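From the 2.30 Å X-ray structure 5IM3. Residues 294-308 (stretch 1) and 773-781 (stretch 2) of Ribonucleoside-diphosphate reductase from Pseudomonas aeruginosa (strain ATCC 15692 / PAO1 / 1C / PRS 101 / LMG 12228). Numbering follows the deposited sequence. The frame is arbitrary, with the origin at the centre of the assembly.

Stretch 1, residues 294-308: QFTYLGLQTLYDRYF
Stretch 2 (773-781) ATIANITGV

How do the two segments meet? The helix that begins at Tyr297 and helix 773-779 cross at 125° between their N-to-C directions, axes 7.4 Å apart at closest. Gly299 sits where the backbones come close: its CA lies 3.9 Å from Ile778 CA, 3.2 Å from Asn777 O and 3.9 Å from Ile778 O, and an ideal CB would clash with Ile778 O at 2.7 Å. No hydrogen bond crosses the contact.

What sets the threonine rotamers? Thr296, extended at phi/psi -77/161, takes p, so its OG1 caps the helix by accepting from Gly299 N at 3.1 Å. Thr302 takes m; its OG1 donates to Leu298 O at 2.7 Å, leaving Thr302 CG2 3.6 Å from Thr774 CG2 and 3.9 Å from Ile778 CG1.

Which side chains pack across the contact? Ile778 (m, t) reaches Leu303 (m, t) in an apolar contact, with Leu303 CD2 3.6 Å from Ile778 CD1. Two other carbons lie against polar atoms. Thr774, also m, places CG2 3.4 Å from Tyr307 OH, which is hydrogen-bonded elsewhere in the structure; Tyr307 is m, chi2 -92°. Leu298 (t, p) sets CD2 3.6 Å from Asn777 ND2, Asn777 being m.

How does the second helix finish? Gly780 leaves helical geometry at phi/psi 79/35, a positive phi that favours glycine. An ideal CB there would lie a tight 3.2 Å from Thr296 CG2. Val781 N donates to Ala776 O at 3.0 Å.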

# COMPACT_ATOMS: atom_id res chain seq x y z
N GLN A 294 -10.05 46.35 -30.68
CA GLN A 294 -9.42 45.03 -30.76
C GLN A 294 -9.38 44.31 -29.42
O GLN A 294 -9.18 43.09 -29.40
CB GLN A 294 -7.99 45.17 -31.30
CG GLN A 294 -7.89 45.87 -32.64
CD GLN A 294 -6.46 46.23 -33.00
OE1 GLN A 294 -5.54 46.04 -32.20
NE2 GLN A 294 -6.27 46.74 -34.21
N PHE A 295 -9.56 45.03 -28.32
CA PHE A 295 -9.25 44.49 -27.00
C PHE A 295 -10.29 43.48 -26.53
O PHE A 295 -11.50 43.73 -26.61
CB PHE A 295 -9.14 45.62 -25.98
CG PHE A 295 -7.82 46.33 -26.00
CD1 PHE A 295 -6.68 45.70 -25.54
CD2 PHE A 295 -7.73 47.63 -26.46
CE1 PHE A 295 -5.46 46.35 -25.56
CE2 PHE A 295 -6.52 48.29 -26.47
CZ PHE A 295 -5.38 47.64 -26.02
N THR A 296 -9.81 42.35 -26.04
CA THR A 296 -10.61 41.47 -25.21
C THR A 296 -10.70 42.05 -23.80
O THR A 296 -9.90 42.90 -23.39
CB THR A 296 -10.00 40.07 -25.15
OG1 THR A 296 -8.72 40.13 -24.52
CG2 THR A 296 -9.85 39.50 -26.55
N TYR A 297 -11.70 41.58 -23.04
CA TYR A 297 -11.88 42.06 -21.68
C TYR A 297 -10.66 41.76 -20.83
O TYR A 297 -10.21 42.60 -20.03
CB TYR A 297 -13.14 41.44 -21.07
CG TYR A 297 -13.46 41.93 -19.68
CD1 TYR A 297 -13.57 43.29 -19.41
CD2 TYR A 297 -13.68 41.03 -18.65
CE1 TYR A 297 -13.87 43.74 -18.14
CE2 TYR A 297 -13.99 41.48 -17.37
CZ TYR A 297 -14.08 42.83 -17.13
OH TYR A 297 -14.39 43.28 -15.86
N LEU A 298 -10.08 40.57 -20.98
CA LEU A 298 -8.91 40.20 -20.20
C LEU A 298 -7.70 41.03 -20.60
O LEU A 298 -6.90 41.42 -19.75
CB LEU A 298 -8.62 38.71 -20.36
CG LEU A 298 -7.39 38.18 -19.63
CD1 LEU A 298 -7.52 38.39 -18.12
CD2 LEU A 298 -7.16 36.72 -19.94
N GLY A 299 -7.55 41.31 -21.90
CA GLY A 299 -6.40 42.08 -22.34
C GLY A 299 -6.41 43.50 -21.81
O GLY A 299 -5.37 44.02 -21.38
N LEU A 300 -7.57 44.14 -21.82
CA LEU A 300 -7.66 45.52 -21.33
C LEU A 300 -7.51 45.57 -19.82
O LEU A 300 -6.80 46.45 -19.30
CB LEU A 300 -8.99 46.14 -21.76
CG LEU A 300 -9.17 47.63 -21.45
CD1 LEU A 300 -8.14 48.45 -22.20
CD2 LEU A 300 -10.59 48.10 -21.79
N GLN A 301 -8.17 44.66 -19.10
CA GLN A 301 -7.96 44.55 -17.66
C GLN A 301 -6.48 44.44 -17.32
O GLN A 301 -6.00 45.10 -16.40
CB GLN A 301 -8.72 43.33 -17.12
CG GLN A 301 -10.14 43.63 -16.67
CD GLN A 301 -10.19 44.18 -15.26
OE1 GLN A 301 -10.05 45.39 -15.05
NE2 GLN A 301 -10.40 43.30 -14.29
N THR A 302 -5.75 43.62 -18.08
CA THR A 302 -4.33 43.40 -17.79
C THR A 302 -3.55 44.71 -17.88
O THR A 302 -2.80 45.06 -16.96
CB THR A 302 -3.75 42.37 -18.75
OG1 THR A 302 -4.44 41.12 -18.58
CG2 THR A 302 -2.26 42.16 -18.49
N LEU A 303 -3.71 45.43 -18.99
CA LEU A 303 -3.00 46.69 -19.16
C LEU A 303 -3.43 47.70 -18.11
O LEU A 303 -2.59 48.34 -17.46
CB LEU A 303 -3.25 47.24 -20.57
CG LEU A 303 -2.64 46.43 -21.71
CD1 LEU A 303 -3.02 47.02 -23.06
CD2 LEU A 303 -1.12 46.36 -21.58
N TYR A 304 -4.74 47.86 -17.91
CA TYR A 304 -5.24 48.87 -16.98
C TYR A 304 -4.77 48.60 -15.56
O TYR A 304 -4.41 49.54 -14.84
CB TYR A 304 -6.76 48.94 -17.04
CG TYR A 304 -7.35 49.92 -16.05
CD1 TYR A 304 -7.57 51.24 -16.39
CD2 TYR A 304 -7.70 49.51 -14.76
CE1 TYR A 304 -8.10 52.14 -15.49
CE2 TYR A 304 -8.24 50.40 -13.85
CZ TYR A 304 -8.44 51.71 -14.22
OH TYR A 304 -8.97 52.60 -13.32
N ASP A 305 -4.79 47.34 -15.14
CA ASP A 305 -4.48 47.03 -13.75
C ASP A 305 -3.01 47.28 -13.44
O ASP A 305 -2.68 47.77 -12.35
CB ASP A 305 -4.85 45.58 -13.44
CG ASP A 305 -6.35 45.34 -13.45
OD1 ASP A 305 -7.11 46.33 -13.42
OD2 ASP A 305 -6.76 44.16 -13.47
N ARG A 306 -2.11 46.95 -14.37
CA ARG A 306 -0.69 46.87 -14.04
C ARG A 306 0.24 47.66 -14.96
O ARG A 306 1.37 47.94 -14.54
CB ARG A 306 -0.23 45.41 -14.03
CG ARG A 306 -0.85 44.59 -12.90
CD ARG A 306 -0.32 43.17 -12.85
NE ARG A 306 -0.69 42.39 -14.03
CZ ARG A 306 -0.56 41.07 -14.14
NH1 ARG A 306 -0.07 40.36 -13.12
NH2 ARG A 306 -0.93 40.45 -15.25
N TYR A 307 -0.17 48.03 -16.17
CA TYR A 307 0.75 48.65 -17.11
C TYR A 307 0.49 50.12 -17.39
O TYR A 307 1.45 50.86 -17.63
CB TYR A 307 0.73 47.88 -18.44
CG TYR A 307 1.46 46.55 -18.35
CD1 TYR A 307 2.80 46.45 -18.67
CD2 TYR A 307 0.80 45.41 -17.93
CE1 TYR A 307 3.47 45.25 -18.59
CE2 TYR A 307 1.46 44.19 -17.84
CZ TYR A 307 2.79 44.12 -18.17
OH TYR A 307 3.47 42.92 -18.08
N PHE A 308 -0.75 50.58 -17.35
CA PHE A 308 -1.03 51.99 -17.62
C PHE A 308 -0.47 52.88 -16.51
O PHE A 308 -0.60 52.58 -15.33
CB PHE A 308 -2.54 52.23 -17.76
CG PHE A 308 -3.14 51.65 -19.02
CD1 PHE A 308 -2.34 51.27 -20.09
CD2 PHE A 308 -4.51 51.50 -19.13
CE1 PHE A 308 -2.90 50.76 -21.24
CE2 PHE A 308 -5.08 50.98 -20.28
CZ PHE A 308 -4.27 50.61 -21.34
N ALA A 773 3.01 34.65 -20.99
CA ALA A 773 1.81 34.70 -20.16
C ALA A 773 1.05 36.01 -20.35
O ALA A 773 -0.10 36.02 -20.81
CB ALA A 773 2.18 34.50 -18.69
N THR A 774 1.68 37.13 -19.99
CA THR A 774 0.97 38.40 -19.98
C THR A 774 0.67 38.89 -21.39
O THR A 774 -0.47 39.29 -21.69
CB THR A 774 1.77 39.44 -19.20
OG1 THR A 774 1.99 38.98 -17.86
CG2 THR A 774 1.04 40.77 -19.16
N ILE A 775 1.66 38.86 -22.28
CA ILE A 775 1.50 39.50 -23.58
C ILE A 775 0.57 38.71 -24.50
O ILE A 775 -0.02 39.29 -25.42
CB ILE A 775 2.87 39.73 -24.26
CG1 ILE A 775 3.61 38.41 -24.49
CG2 ILE A 775 3.72 40.68 -23.41
CD1 ILE A 775 4.93 38.58 -25.21
N ALA A 776 0.43 37.40 -24.28
CA ALA A 776 -0.60 36.65 -24.99
C ALA A 776 -1.99 37.05 -24.51
O ALA A 776 -2.92 37.20 -25.31
CB ALA A 776 -0.38 35.15 -24.82
N ASN A 777 -2.15 37.25 -23.20
CA ASN A 777 -3.41 37.75 -22.66
C ASN A 777 -3.70 39.15 -23.17
O ASN A 777 -4.86 39.49 -23.44
CB ASN A 777 -3.38 37.74 -21.14
CG ASN A 777 -3.42 36.34 -20.56
OD1 ASN A 777 -3.29 35.35 -21.28
ND2 ASN A 777 -3.62 36.25 -19.25
N ILE A 778 -2.67 39.99 -23.29
CA ILE A 778 -2.88 41.35 -23.79
C ILE A 778 -3.39 41.31 -25.22
O ILE A 778 -4.30 42.05 -25.59
CB ILE A 778 -1.58 42.17 -23.67
CG1 ILE A 778 -1.22 42.38 -22.20
CG2 ILE A 778 -1.74 43.53 -24.37
CD1 ILE A 778 0.15 42.99 -21.98
N THR A 779 -2.82 40.43 -26.05
CA THR A 779 -3.18 40.33 -27.45
C THR A 779 -4.31 39.34 -27.71
O THR A 779 -4.83 39.30 -28.83
CB THR A 779 -1.96 39.93 -28.28
OG1 THR A 779 -1.44 38.69 -27.80
CG2 THR A 779 -0.87 41.01 -28.20
N GLY A 780 -4.70 38.55 -26.72
CA GLY A 780 -5.84 37.66 -26.85
C GLY A 780 -5.59 36.38 -27.61
O GLY A 780 -6.48 35.90 -28.31
N VAL A 781 -4.39 35.81 -27.48
CA VAL A 781 -4.01 34.61 -28.22
C VAL A 781 -3.49 33.56 -27.23
O VAL A 781 -3.36 33.82 -26.04
CB VAL A 781 -2.96 34.90 -29.31
CG1 VAL A 781 -3.53 35.89 -30.34
CG2 VAL A 781 -1.67 35.44 -28.69